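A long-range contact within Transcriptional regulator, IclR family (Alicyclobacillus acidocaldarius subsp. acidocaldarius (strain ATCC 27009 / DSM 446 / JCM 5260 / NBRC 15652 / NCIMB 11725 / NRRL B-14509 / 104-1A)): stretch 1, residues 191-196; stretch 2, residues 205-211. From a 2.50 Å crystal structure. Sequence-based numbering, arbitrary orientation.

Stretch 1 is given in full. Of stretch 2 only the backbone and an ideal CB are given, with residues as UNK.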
# COMPACT_ATOMS: atom_id res chain seq x y z
N LYS A 191 16.17 -23.66 10.33
CA LYS A 191 16.11 -23.89 8.84
C LYS A 191 15.12 -23.08 7.99
O LYS A 191 15.27 -23.02 6.78
CB LYS A 191 15.86 -25.37 8.53
CG LYS A 191 17.05 -26.26 8.79
CD LYS A 191 16.63 -27.73 8.69
CE LYS A 191 17.80 -28.68 8.89
NZ LYS A 191 17.35 -30.09 9.05
N GLY A 192 14.10 -22.51 8.58
CA GLY A 192 13.15 -21.69 7.81
C GLY A 192 12.04 -22.44 7.06
O GLY A 192 11.37 -21.82 6.23
N TYR A 193 11.86 -23.74 7.32
CA TYR A 193 10.77 -24.51 6.71
C TYR A 193 10.45 -25.71 7.56
O TYR A 193 11.20 -25.99 8.46
CB TYR A 193 11.13 -24.94 5.29
CG TYR A 193 12.24 -25.98 5.17
CD1 TYR A 193 13.57 -25.61 5.03
CD2 TYR A 193 11.93 -27.34 5.20
CE1 TYR A 193 14.57 -26.58 4.93
CE2 TYR A 193 12.91 -28.30 5.10
CZ TYR A 193 14.22 -27.92 4.98
OH TYR A 193 15.15 -28.91 4.86
N ALA A 194 9.34 -26.39 7.29
CA ALA A 194 8.97 -27.66 7.99
C ALA A 194 8.46 -28.68 7.02
O ALA A 194 8.01 -28.32 5.95
CB ALA A 194 7.91 -27.42 9.06
N VAL A 195 8.56 -29.95 7.38
CA VAL A 195 8.06 -31.04 6.56
C VAL A 195 7.35 -32.01 7.48
O VAL A 195 7.85 -32.32 8.54
CB VAL A 195 9.19 -31.77 5.81
CG1 VAL A 195 8.66 -32.92 4.96
CG2 VAL A 195 9.97 -30.80 4.94
N SER A 196 6.18 -32.49 7.08
CA SER A 196 5.45 -33.47 7.84
C SER A 196 5.01 -34.56 6.89
O SER A 196 4.68 -34.27 5.73
CB SER A 196 4.25 -32.84 8.54
OG SER A 196 3.25 -32.39 7.64
N UNK A 205 1.74 -35.63 2.56
CA UNK A 205 2.88 -34.88 3.07
C UNK A 205 2.70 -33.38 2.86
O UNK A 205 1.91 -32.92 2.04
CB UNK A 205 4.17 -35.35 2.39
N UNK A 206 3.42 -32.62 3.68
CA UNK A 206 3.35 -31.15 3.69
C UNK A 206 4.75 -30.55 3.85
O UNK A 206 5.56 -31.04 4.59
CB UNK A 206 2.43 -30.66 4.81
N UNK A 207 4.99 -29.50 3.09
CA UNK A 207 6.17 -28.66 3.16
C UNK A 207 5.63 -27.24 3.34
O UNK A 207 4.74 -26.82 2.58
CB UNK A 207 7.06 -28.80 1.92
N UNK A 208 6.18 -26.52 4.32
CA UNK A 208 5.66 -25.24 4.72
C UNK A 208 6.76 -24.24 5.03
O UNK A 208 7.83 -24.58 5.49
CB UNK A 208 4.75 -25.41 5.94
N UNK A 209 6.45 -22.98 4.81
CA UNK A 209 7.39 -21.91 5.03
C UNK A 209 6.62 -20.74 5.60
O UNK A 209 5.50 -20.48 5.16
CB UNK A 209 8.12 -21.53 3.74
N UNK A 210 7.21 -20.05 6.58
CA UNK A 210 6.54 -18.91 7.20
C UNK A 210 6.58 -17.64 6.35
O UNK A 210 7.52 -17.46 5.58
CB UNK A 210 7.17 -18.63 8.56
N UNK A 211 5.55 -16.78 6.49
CA UNK A 211 5.58 -15.41 5.94
C UNK A 211 5.65 -14.45 7.11
O UNK A 211 4.81 -14.52 8.00
CB UNK A 211 4.36 -15.12 5.06

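The two stretches run antiparallel, their strand axes inclined at 169° and approaching to 4.8 Å. Paired CA atoms alternate between 5.2 Å (CA of Ala194 to CA of position 208, CA of Ser196 to CA of position 206) and 4.6 Å (CA of Val195 to CA of position 207, CA of Tyr193 to CA of position 209). This is the usual alternation of hydrogen-bonded and non-hydrogen-bonded pairs, and it sets what each position can see.

Position 205 has extended backbone angles (-106/158), and its CA-to-CB bond points sideways. The ideal CB lies 3.5 Å from Ser196 O, but that carbonyl already accepts from N of position 206, so small polar or apolar side chains would be equally reasonable. The residue is Ser205; its chi1 is m, and its OG hydrogen-bonds to a residue adjoining one of the stretches. Its CA makes a CA-H...O contact with Ser196 O at 3.3 Å.

Position 206 is joined to Ser196 by two backbone bonds, N of 206 to Ser196 O and Ser196 N to O of 206, both 2.9 Å with angles of 160° and 159°. Its CB shares a sheet face with the Ser196 side chain and already lies 3.4 Å from Ser196 OG. A small residue suits this spacing; a polar one could also be considered beside a hydroxyl. The deposited Ala206 places its methyl against OG, which finds its hydrogen bond elsewhere in the structure. Ala206 O also receives a CA-H...O contact from Val195 CA at 3.2 Å.

Position 207 forms the non-hydrogen-bonded pair with Val195, on the same face as that side chain. The ideal CB is 4.6 Å from Val195 CG2, and the extended angles (-125/132) favour beta-branched residues; Val, Ile or Thr would suit, and other apolar side chains are possible. Val207, with chi1 t, brings CG2 to 4.5 Å from Val195 CG2, a loose apolar contact. Its CA approaches Ala194 O at 3.4 Å, with an angle at H of 149°.

Position 208 returns to the face of Ala194 and Ser196. Two 3.0 Å backbone bonds, Ala194 N to O of 208 and N of 208 to Ala194 O, fix the pair. The opposing methyl leaves the choice broad from this side alone, with Ala, Ser or a larger apolar residue all plausible. Ala208 is found, adding little beyond its backbone.

Position 209 directs CB sideways, 4.8 Å from Tyr193 CB and 4.1 Å from Gly192 O. An apolar, perhaps branched, side chain could use the tyrosine's CB. Val209, chi1 t, does so: CG2 sits 3.8 Å from Tyr193 CB, while CG1 lies 3.7 Å from Gly192 O.

Position 210 has no stretch 1 atom within 5.5 Å of its ideal CB, but its phi of -78° would accommodate proline among many others. In Pro210 the ring, C-gamma endo, puts CD 3.4 Å from Gly192 O.

Position 211 is out of reach, so stretch 1 selects nothing; Val211 makes no contact with it.

Stretch 2 (205-211) SAVAVPV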
# COMPACT_ATOMS: atom_id res chain seq x y z
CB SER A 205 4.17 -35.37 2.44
OG SER A 205 4.31 -36.78 2.63
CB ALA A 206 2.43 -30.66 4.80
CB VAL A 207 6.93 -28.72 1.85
CG1 VAL A 207 8.19 -27.88 1.92
CG2 VAL A 207 7.23 -30.17 1.48
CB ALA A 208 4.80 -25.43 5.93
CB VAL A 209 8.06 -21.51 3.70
CG1 VAL A 209 8.95 -20.27 3.87
CG2 VAL A 209 8.90 -22.66 3.23
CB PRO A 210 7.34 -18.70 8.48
CG PRO A 210 8.70 -19.21 8.16
CD PRO A 210 8.47 -20.38 7.26
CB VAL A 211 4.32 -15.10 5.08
CG1 VAL A 211 4.26 -13.66 4.60
CG2 VAL A 211 4.27 -16.03 3.91
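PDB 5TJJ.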